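Side-chain contacts in TetR/AcrR family transcriptional regulator (Bradyrhizobium diazoefficiens, PDB 6G8G), which probably acts as a dimeric TetR-family repressor that binds DNA and responds to flavonoids such as genistein: residues W31-E36 and M44-K49; A60-K65 and F69-V74; A91-A96 and A147-E152. One frame throughout, in Å; residues are numbered along the deposited sequence.

Interaction 1. Residues W31-E36 and M44-K49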
loop_
_atom_site.group_PDB
_atom_site.type_symbol
_atom_site.label_atom_id
_atom_site.label_comp_id
_atom_site.label_asym_id
_atom_site.label_seq_id
_atom_site.Cartn_x
_atom_site.Cartn_y
_atom_site.Cartn_z
ATOM N N TRP A 31 -4.745 19.686 -14.305
ATOM C CA TRP A 31 -3.981 19.013 -13.259
ATOM C C TRP A 31 -4.025 19.874 -11.993
ATOM O O TRP A 31 -4.382 19.399 -10.920
ATOM C CB TRP A 31 -2.555 18.777 -13.772
ATOM C CG TRP A 31 -1.615 18.160 -12.871
ATOM C CD1 TRP A 31 -0.388 18.646 -12.461
ATOM C CD2 TRP A 31 -1.770 16.902 -12.279
ATOM N NE1 TRP A 31 0.220 17.745 -11.629
ATOM C CE2 TRP A 31 -0.608 16.663 -11.495
ATOM C CE3 TRP A 31 -2.791 15.938 -12.315
ATOM C CZ2 TRP A 31 -0.442 15.505 -10.763
ATOM C CZ3 TRP A 31 -2.629 14.797 -11.588
ATOM C CH2 TRP A 31 -1.458 14.581 -10.817
ATOM N N GLN A 32 -3.715 21.157 -12.148
ATOM C CA GLN A 32 -3.716 22.085 -11.043
ATOM C C GLN A 32 -5.044 22.043 -10.283
ATOM O O GLN A 32 -5.067 21.942 -9.057
ATOM C CB GLN A 32 -3.467 23.486 -11.565
ATOM C CG GLN A 32 -3.379 24.564 -10.492
ATOM C CD GLN A 32 -2.244 24.415 -9.501
ATOM O OE1 GLN A 32 -1.186 25.014 -9.680
ATOM N NE2 GLN A 32 -2.477 23.674 -8.402
ATOM N N LEU A 33 -6.154 22.125 -10.990
ATOM C CA LEU A 33 -7.438 22.137 -10.317
ATOM C C LEU A 33 -7.794 20.812 -9.655
ATOM O O LEU A 33 -8.361 20.781 -8.562
ATOM C CB LEU A 33 -8.553 22.533 -11.289
ATOM C CG LEU A 33 -8.546 24.015 -11.682
ATOM C CD1 LEU A 33 -9.473 24.292 -12.849
ATOM C CD2 LEU A 33 -8.965 24.865 -10.491
ATOM N N PHE A 34 -7.474 19.713 -10.315
ATOM C CA PHE A 34 -7.782 18.431 -9.756
ATOM C C PHE A 34 -7.054 18.281 -8.429
ATOM O O PHE A 34 -7.619 17.730 -7.477
ATOM C CB PHE A 34 -7.402 17.289 -10.705
ATOM C CG PHE A 34 -8.226 17.225 -11.950
ATOM C CD1 PHE A 34 -9.483 17.778 -12.015
ATOM C CD2 PHE A 34 -7.743 16.593 -13.057
ATOM C CE1 PHE A 34 -10.220 17.739 -13.190
ATOM C CE2 PHE A 34 -8.473 16.556 -14.228
ATOM C CZ PHE A 34 -9.715 17.124 -14.295
ATOM N N LEU A 35 -5.814 18.759 -8.336
ATOM C CA LEU A 35 -5.140 18.577 -7.058
ATOM C C LEU A 35 -5.529 19.645 -6.055
ATOM O O LEU A 35 -5.599 19.325 -4.889
ATOM C CB LEU A 35 -3.650 18.220 -7.080
ATOM C CG LEU A 35 -2.805 18.629 -8.234
ATOM C CD1 LEU A 35 -2.613 20.123 -8.187
ATOM C CD2 LEU A 35 -1.489 17.893 -8.157
ATOM N N GLU A 36 -5.870 20.859 -6.483
ATOM C CA GLU A 36 -6.445 21.857 -5.546
ATOM C C GLU A 36 -7.773 21.366 -4.963
ATOM O O GLU A 36 -7.906 21.263 -3.757
ATOM C CB GLU A 36 -6.679 23.230 -6.206
ATOM C CG GLU A 36 -5.452 24.152 -6.359
ATOM C CD GLU A 36 -5.706 25.393 -7.253
ATOM O OE1 GLU A 36 -4.787 25.833 -7.978
ATOM O OE2 GLU A 36 -6.823 25.942 -7.234
HETATM N N MSE A 44 -15.658 21.585 -16.064
HETATM C CA MSE A 44 -15.091 21.909 -17.377
HETATM C C MSE A 44 -15.125 23.395 -17.571
HETATM O O MSE A 44 -14.267 23.970 -18.214
HETATM C CB MSE A 44 -15.883 21.189 -18.440
HETATM C CG MSE A 44 -15.618 19.687 -18.541
HETATM SE SE MSE A 44 -13.751 19.239 -19.015
HETATM C CE MSE A 44 -13.855 18.861 -20.926
ATOM N N ASP A 45 -16.079 24.039 -16.933
ATOM C CA ASP A 45 -16.152 25.476 -16.983
ATOM C C ASP A 45 -14.927 26.149 -16.360
ATOM O O ASP A 45 -14.327 27.041 -16.956
ATOM C CB ASP A 45 -17.445 25.951 -16.301
ATOM C CG ASP A 45 -17.766 27.393 -16.620
ATOM O OD1 ASP A 45 -18.194 27.664 -17.759
ATOM O OD2 ASP A 45 -17.557 28.249 -15.739
ATOM N N ALA A 46 -14.584 25.729 -15.143
ATOM C CA ALA A 46 -13.416 26.259 -14.432
ATOM C C ALA A 46 -12.114 26.004 -15.198
ATOM O O ALA A 46 -11.209 26.834 -15.195
ATOM C CB ALA A 46 -13.328 25.626 -13.056
ATOM N N ILE A 47 -12.033 24.837 -15.833
ATOM C CA ILE A 47 -10.837 24.419 -16.560
ATOM C C ILE A 47 -10.628 25.316 -17.761
ATOM O O ILE A 47 -9.506 25.774 -18.035
ATOM C CB ILE A 47 -10.940 22.939 -17.015
ATOM C CG1 ILE A 47 -10.780 22.012 -15.805
ATOM C CG2 ILE A 47 -9.879 22.618 -18.052
ATOM C CD1 ILE A 47 -11.195 20.581 -16.032
ATOM N N ALA A 48 -11.718 25.573 -18.476
ATOM C CA ALA A 48 -11.646 26.454 -19.613
ATOM C C ALA A 48 -11.137 27.828 -19.196
ATOM O O ALA A 48 -10.231 28.377 -19.843
ATOM C CB ALA A 48 -12.996 26.562 -20.276
ATOM N N LYS A 49 -11.693 28.369 -18.115
ATOM C CA LYS A 49 -11.296 29.705 -17.673
ATOM C C LYS A 49 -9.827 29.718 -17.297
ATOM O O LYS A 49 -9.090 30.591 -17.729
ATOM C CB LYS A 49 -12.142 30.199 -16.493
ATOM C CG LYS A 49 -13.606 30.450 -16.842
ATOM C CD LYS A 49 -14.395 30.994 -15.609
ATOM C CE LYS A 49 -14.213 32.474 -15.612
ATOM N NZ LYS A 49 -15.216 33.188 -14.806
#

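Interaction 2. Residues A60-K65 and F69-V74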
loop_
_atom_site.group_PDB
_atom_site.type_symbol
_atom_site.label_atom_id
_atom_site.label_comp_id
_atom_site.label_asym_id
_atom_site.label_seq_id
_atom_site.Cartn_x
_atom_site.Cartn_y
_atom_site.Cartn_z
ATOM N N ALA A 60 -13.851 20.496 -28.033
ATOM C CA ALA A 60 -13.269 19.983 -29.281
ATOM C C ALA A 60 -12.060 19.069 -29.050
ATOM O O ALA A 60 -11.860 18.100 -29.784
ATOM C CB ALA A 60 -12.873 21.120 -30.186
ATOM N N TYR A 61 -11.233 19.382 -28.059
ATOM C CA TYR A 61 -10.076 18.544 -27.761
ATOM C C TYR A 61 -10.422 17.401 -26.869
ATOM O O TYR A 61 -9.807 16.356 -26.959
ATOM C CB TYR A 61 -8.953 19.364 -27.128
ATOM C CG TYR A 61 -8.401 20.237 -28.195
ATOM C CD1 TYR A 61 -7.552 19.733 -29.170
ATOM C CD2 TYR A 61 -8.832 21.531 -28.305
ATOM C CE1 TYR A 61 -7.093 20.542 -30.196
ATOM C CE2 TYR A 61 -8.383 22.352 -29.312
ATOM C CZ TYR A 61 -7.510 21.862 -30.257
ATOM O OH TYR A 61 -7.061 22.693 -31.254
ATOM N N PHE A 62 -11.347 17.621 -25.959
ATOM C CA PHE A 62 -11.681 16.594 -25.002
ATOM C C PHE A 62 -13.182 16.442 -24.899
ATOM O O PHE A 62 -13.861 17.384 -24.550
ATOM C CB PHE A 62 -11.102 16.930 -23.637
ATOM C CG PHE A 62 -9.610 17.007 -23.631
ATOM C CD1 PHE A 62 -8.839 15.849 -23.622
ATOM C CD2 PHE A 62 -8.976 18.223 -23.636
ATOM C CE1 PHE A 62 -7.460 15.900 -23.606
ATOM C CE2 PHE A 62 -7.599 18.289 -23.628
ATOM C CZ PHE A 62 -6.840 17.136 -23.614
ATOM N N PRO A 63 -13.690 15.249 -25.184
ATOM C CA PRO A 63 -15.119 15.032 -25.105
ATOM C C PRO A 63 -15.686 15.224 -23.711
ATOM O O PRO A 63 -16.829 15.597 -23.575
ATOM C CB PRO A 63 -15.295 13.586 -25.514
ATOM C CG PRO A 63 -14.032 13.209 -26.215
ATOM C CD PRO A 63 -12.951 14.072 -25.656
ATOM N N SER A 64 -14.912 14.971 -22.679
ATOM C CA SER A 64 -15.433 15.084 -21.329
ATOM C C SER A 64 -14.321 15.260 -20.325
ATOM O O SER A 64 -13.158 14.985 -20.600
ATOM C CB SER A 64 -16.177 13.807 -20.958
ATOM O OG SER A 64 -15.300 12.687 -20.933
ATOM N N LYS A 65 -14.725 15.599 -19.121
ATOM C CA LYS A 65 -13.819 15.683 -18.001
ATOM C C LYS A 65 -13.085 14.345 -17.755
ATOM O O LYS A 65 -11.874 14.310 -17.558
ATOM C CB LYS A 65 -14.612 16.078 -16.755
ATOM C CG LYS A 65 -13.764 16.655 -15.644
ATOM C CD LYS A 65 -14.610 17.263 -14.544
ATOM C CE LYS A 65 -15.283 16.191 -13.712
ATOM N NZ LYS A 65 -16.132 16.788 -12.658
ATOM N N PHE A 69 -8.970 13.560 -17.770
ATOM C CA PHE A 69 -8.210 12.915 -16.710
ATOM C C PHE A 69 -7.507 11.636 -17.182
ATOM O O PHE A 69 -6.381 11.321 -16.764
ATOM C CB PHE A 69 -9.120 12.593 -15.539
ATOM C CG PHE A 69 -8.385 12.267 -14.270
ATOM C CD1 PHE A 69 -7.178 12.856 -13.980
ATOM C CD2 PHE A 69 -8.919 11.402 -13.353
ATOM C CE1 PHE A 69 -6.499 12.549 -12.829
ATOM C CE2 PHE A 69 -8.249 11.085 -12.204
ATOM C CZ PHE A 69 -7.035 11.664 -11.939
ATOM N N ALA A 70 -8.165 10.918 -18.081
ATOM C CA ALA A 70 -7.546 9.783 -18.710
ATOM C C ALA A 70 -6.272 10.172 -19.452
ATOM O O ALA A 70 -5.256 9.464 -19.354
ATOM C CB ALA A 70 -8.519 9.104 -19.641
ATOM N N SER A 71 -6.273 11.289 -20.167
ATOM C CA SER A 71 -5.020 11.756 -20.811
ATOM C C SER A 71 -3.931 12.061 -19.798
ATOM O O SER A 71 -2.759 11.803 -20.039
ATOM C CB SER A 71 -5.261 13.014 -21.623
ATOM O OG SER A 71 -5.877 12.726 -22.853
ATOM N N LEU A 72 -4.321 12.647 -18.676
ATOM C CA LEU A 72 -3.349 12.981 -17.649
ATOM C C LEU A 72 -2.735 11.731 -17.095
ATOM O O LEU A 72 -1.516 11.633 -16.962
ATOM C CB LEU A 72 -4.005 13.699 -16.512
ATOM C CG LEU A 72 -4.105 15.215 -16.771
ATOM C CD1 LEU A 72 -5.158 15.925 -15.933
ATOM C CD2 LEU A 72 -2.742 15.862 -16.540
ATOM N N ILE A 73 -3.599 10.763 -16.794
ATOM C CA ILE A 73 -3.139 9.474 -16.329
ATOM C C ILE A 73 -2.195 8.798 -17.294
ATOM O O ILE A 73 -1.105 8.411 -16.906
ATOM C CB ILE A 73 -4.300 8.526 -16.080
ATOM C CG1 ILE A 73 -5.014 8.938 -14.818
ATOM C CG2 ILE A 73 -3.819 7.097 -15.909
ATOM C CD1 ILE A 73 -6.351 8.258 -14.648
ATOM N N VAL A 74 -2.605 8.629 -18.537
ATOM C CA VAL A 74 -1.751 7.933 -19.472
ATOM C C VAL A 74 -0.416 8.639 -19.618
ATOM O O VAL A 74 0.612 8.002 -19.725
ATOM C CB VAL A 74 -2.457 7.813 -20.820
ATOM C CG1 VAL A 74 -1.526 7.369 -21.933
ATOM C CG2 VAL A 74 -3.648 6.874 -20.688
#

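Interaction 3. Residues A91-A96 and A147-E152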
loop_
_atom_site.group_PDB
_atom_site.type_symbol
_atom_site.label_atom_id
_atom_site.label_comp_id
_atom_site.label_asym_id
_atom_site.label_seq_id
_atom_site.Cartn_x
_atom_site.Cartn_y
_atom_site.Cartn_z
ATOM N N ALA A 91 24.278 -8.099 -18.095
ATOM C CA ALA A 91 24.803 -7.365 -16.937
ATOM C C ALA A 91 25.007 -8.232 -15.687
ATOM O O ALA A 91 25.557 -7.772 -14.689
ATOM C CB ALA A 91 23.861 -6.188 -16.615
ATOM N N GLY A 92 24.492 -9.458 -15.715
ATOM C CA GLY A 92 24.389 -10.279 -14.526
ATOM C C GLY A 92 22.942 -10.274 -14.048
ATOM O O GLY A 92 22.258 -9.240 -14.029
ATOM N N LEU A 93 22.458 -11.438 -13.666
ATOM C CA LEU A 93 21.122 -11.575 -13.126
ATOM C C LEU A 93 20.875 -10.685 -11.921
ATOM O O LEU A 93 19.893 -9.932 -11.900
ATOM C CB LEU A 93 20.896 -13.027 -12.720
ATOM C CG LEU A 93 19.526 -13.345 -12.158
ATOM C CD1 LEU A 93 18.436 -12.980 -13.151
ATOM C CD2 LEU A 93 19.507 -14.821 -11.846
ATOM N N SER A 94 21.708 -10.824 -10.889
ATOM C CA SER A 94 21.574 -10.012 -9.685
ATOM C C SER A 94 21.628 -8.502 -9.966
ATOM O O SER A 94 20.799 -7.756 -9.484
ATOM C CB SER A 94 22.652 -10.387 -8.672
ATOM O OG SER A 94 22.249 -11.494 -7.895
ATOM N N GLU A 95 22.611 -8.057 -10.736
ATOM C CA GLU A 95 22.790 -6.623 -10.950
ATOM C C GLU A 95 21.643 -6.050 -11.722
ATOM O O GLU A 95 21.279 -4.901 -11.544
ATOM C CB GLU A 95 24.100 -6.326 -11.647
ATOM C CG GLU A 95 25.294 -6.633 -10.780
ATOM C CD GLU A 95 25.963 -7.985 -11.101
ATOM O OE1 GLU A 95 25.263 -8.984 -11.405
ATOM O OE2 GLU A 95 27.213 -8.038 -11.081
ATOM N N ALA A 96 21.066 -6.853 -12.592
ATOM C CA ALA A 96 19.959 -6.384 -13.391
ATOM C C ALA A 96 18.714 -6.174 -12.520
ATOM O O ALA A 96 18.035 -5.137 -12.615
ATOM C CB ALA A 96 19.677 -7.366 -14.490
ATOM N N ALA A 147 8.217 -8.929 -15.851
ATOM C CA ALA A 147 7.852 -10.281 -16.211
ATOM C C ALA A 147 8.543 -10.653 -17.502
ATOM O O ALA A 147 9.062 -11.752 -17.625
ATOM C CB ALA A 147 6.346 -10.416 -16.329
ATOM N N GLN A 148 8.627 -9.738 -18.447
ATOM C CA GLN A 148 9.291 -10.088 -19.694
ATOM C C GLN A 148 10.766 -10.356 -19.468
ATOM O O GLN A 148 11.334 -11.300 -20.009
ATOM C CB GLN A 148 9.107 -8.995 -20.739
ATOM C CG GLN A 148 7.641 -8.775 -21.104
ATOM C CD GLN A 148 7.452 -7.657 -22.101
ATOM O OE1 GLN A 148 8.152 -7.592 -23.103
ATOM N NE2 GLN A 148 6.508 -6.762 -21.828
ATOM N N PHE A 149 11.400 -9.591 -18.614
ATOM C CA PHE A 149 12.782 -9.933 -18.252
ATOM C C PHE A 149 12.867 -11.303 -17.574
ATOM O O PHE A 149 13.794 -12.061 -17.821
ATOM C CB PHE A 149 13.382 -8.881 -17.337
ATOM C CG PHE A 149 14.690 -9.276 -16.772
ATOM C CD1 PHE A 149 15.833 -9.313 -17.564
ATOM C CD2 PHE A 149 14.792 -9.669 -15.445
ATOM C CE1 PHE A 149 17.070 -9.686 -17.022
ATOM C CE2 PHE A 149 16.019 -10.042 -14.900
ATOM C CZ PHE A 149 17.156 -10.041 -15.685
ATOM N N LEU A 150 11.928 -11.616 -16.685
ATOM C CA LEU A 150 12.003 -12.887 -15.998
ATOM C C LEU A 150 11.790 -14.050 -16.968
ATOM O O LEU A 150 12.342 -15.108 -16.742
ATOM C CB LEU A 150 11.040 -12.955 -14.815
ATOM C CG LEU A 150 11.279 -11.942 -13.678
ATOM C CD1 LEU A 150 10.275 -12.144 -12.548
ATOM C CD2 LEU A 150 12.689 -12.006 -13.133
ATOM N N GLU A 151 11.025 -13.870 -18.042
ATOM C CA GLU A 151 10.891 -14.939 -19.045
ATOM C C GLU A 151 12.221 -15.272 -19.671
ATOM O O GLU A 151 12.519 -16.440 -19.909
ATOM C CB GLU A 151 9.962 -14.554 -20.174
ATOM C CG GLU A 151 8.511 -14.399 -19.776
ATOM C CD GLU A 151 7.564 -14.857 -20.873
ATOM O OE1 GLU A 151 6.826 -13.987 -21.430
ATOM O OE2 GLU A 151 7.572 -16.087 -21.168
ATOM N N GLU A 152 13.012 -14.237 -19.945
ATOM C CA GLU A 152 14.331 -14.418 -20.548
ATOM C C GLU A 152 15.232 -15.175 -19.601
ATOM O O GLU A 152 15.916 -16.102 -19.998
ATOM C CB GLU A 152 15.006 -13.084 -20.844
ATOM C CG GLU A 152 14.354 -12.216 -21.907
ATOM C CD GLU A 152 14.057 -13.025 -23.177
ATOM O OE1 GLU A 152 14.984 -13.458 -23.925
ATOM O OE2 GLU A 152 12.853 -13.278 -23.395
#

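Interaction 1. Residues W31-E36 and M44-K49
Leu33 and Ile47 carry most of the contact, and Leu33 presses its CD1 methyl against Ala46 and Ile47. Leu33 CD1 lies 3.9 Å from Ala46 O, so it meets backbone as well as side chain. The same Leu33 CD1 is 4.0 Å from Ile47 CG1 and 4.1 Å from Ala46 CB. With CG1 anti to its carbonyl carbon (chi1 -73°), Ile47 sends its ethyl arm to Phe34. Ile47 CD1 lies 4.1 Å from both CE1 and CZ of Phe34, oblique to the ring, and the two side chains cross at about a right angle. No hydrogen bond joins the segments, and the side-chain contacts are apolar. The helix axes run at 131° to one another, with 10.4 Å between them at closest approach, and Leu33 and the arm of Ile47 bridge that distance. The contact joins helix 23-37 to helix 44-51, the first helix of the probable TetR-family helix-turn-helix. Thr42, in the loop between these helices, touches Leu33, Phe34 and Ile47. Phe39 meets Phe34 edge to face, while Leu68 and Leu72 of helix 65-82 cover Ile47 and Phe34 respectively, and Ile119 of helix 114-121 also reaches Phe34.

Interaction 2. Residues A60-K65 and F69-V74
The ring of Phe62 turns its edge to Ser71: Phe62 CE1 lies 3.6 Å from Ser71 OG, and the hydroxyl oxygen sits near the ring plane rather than over a face. Ser71 CB lies 4.1 Å from Phe62 CE1, which is the ring atom closest to Ser71. Ser71 OG is set beside its own backbone N (chi1 -78°), which turns the hydroxyl to the Phe62 edge. Phe69 lies on helix 65-82, and its ring leads away from segment 60-65. Ile73, one turn on, lays CD1 over the centre of one face of the Phe69 ring, 4.2 Å above the plane.

What ties Phe69 to the earlier segment is backbone: Phe69 N donates to Lys65 O at 3.0 Å, with an N-H...O angle of 159°, an ordinary i to i+4 bond in the first turns of helix 65-82. Phe69 CB rests 3.8 Å from that same Lys65 O. The side chain of Lys65 leads away from Phe69; its NZ is held by two carbonyls, Thr42 O and Phe39 O, and makes a cation-pi contact with the Phe39 ring.

Both segments lie in the TetR-family DNA-binding region. The chain leaves helix 55-61, probably the recognition helix, at Phe62, and the turn runs into the N-cap of helix 65-82, Ser64, whose OG is bonded to Ala67 N. The contact thus folds this short connection against helix 65-82. Around it, Met23 and Val26 of helix 23-37 back Phe62, while Phe39, Phe34 edge to face, and helices 114-121 and 128-137, through Ile119, Ile120 and Leu130, pack on Phe69.

Interaction 3. Residues A91-A96 and A147-E152
Ala96 and Phe149 face each other with their CA atoms 9.4 Å apart, and the CA atoms of Leu93 and Leu150 are 9.7 Å apart. The Phe149 ring spans the gap. Its CG stands opposite the backbone N (chi1 171°), so the ring is carried out to helix 93-109. The far corner of the ring, CZ, is the main point of contact. Ala96 CB lies 3.9 Å from Phe149 CZ. Leu93 CD1 is 4.1 Å from Phe149 CZ and 4.2 Å from Phe149 CE2. Both aliphatic groups approach the ring obliquely, one from each of two positions a helical turn apart, and no hydrogen bond crosses between the segments. Just before Leu93, Gly92 occupies the N-cap position and accepts the Ala96 N bond through its carbonyl O; its positive phi of 103° is one that glycine adopts readily. Pro87 and Leu97 also touch Phe149, and Val158 touches Leu93. The contact joins the start of helix 93-109 to helix 139-155, and is apolar helix-to-helix packing in the all-helical C-terminal domain of the TetR family.

In the fold
Interactions 1 and 2 form one continuous cluster in the N-terminal region of the TetR family, where helices 44-51 and 55-61 match the helix-turn-helix that binds DNA in relatives. Their centres are 12 Å apart, and Met44, present as selenomethionine, packs against Ser64 and Lys65. Both are partly buried. Interaction 1 is apolar in its side-chain contacts; interaction 2 adds a hydroxyl at a ring edge and a bond within one helix. Interaction 3 is a buried, apolar contact on the opposite side of the chain's centre, its nearest atoms about 16 Å from interaction 2. Helices 65-82 and 93-109, consecutive in the chain, link the two regions.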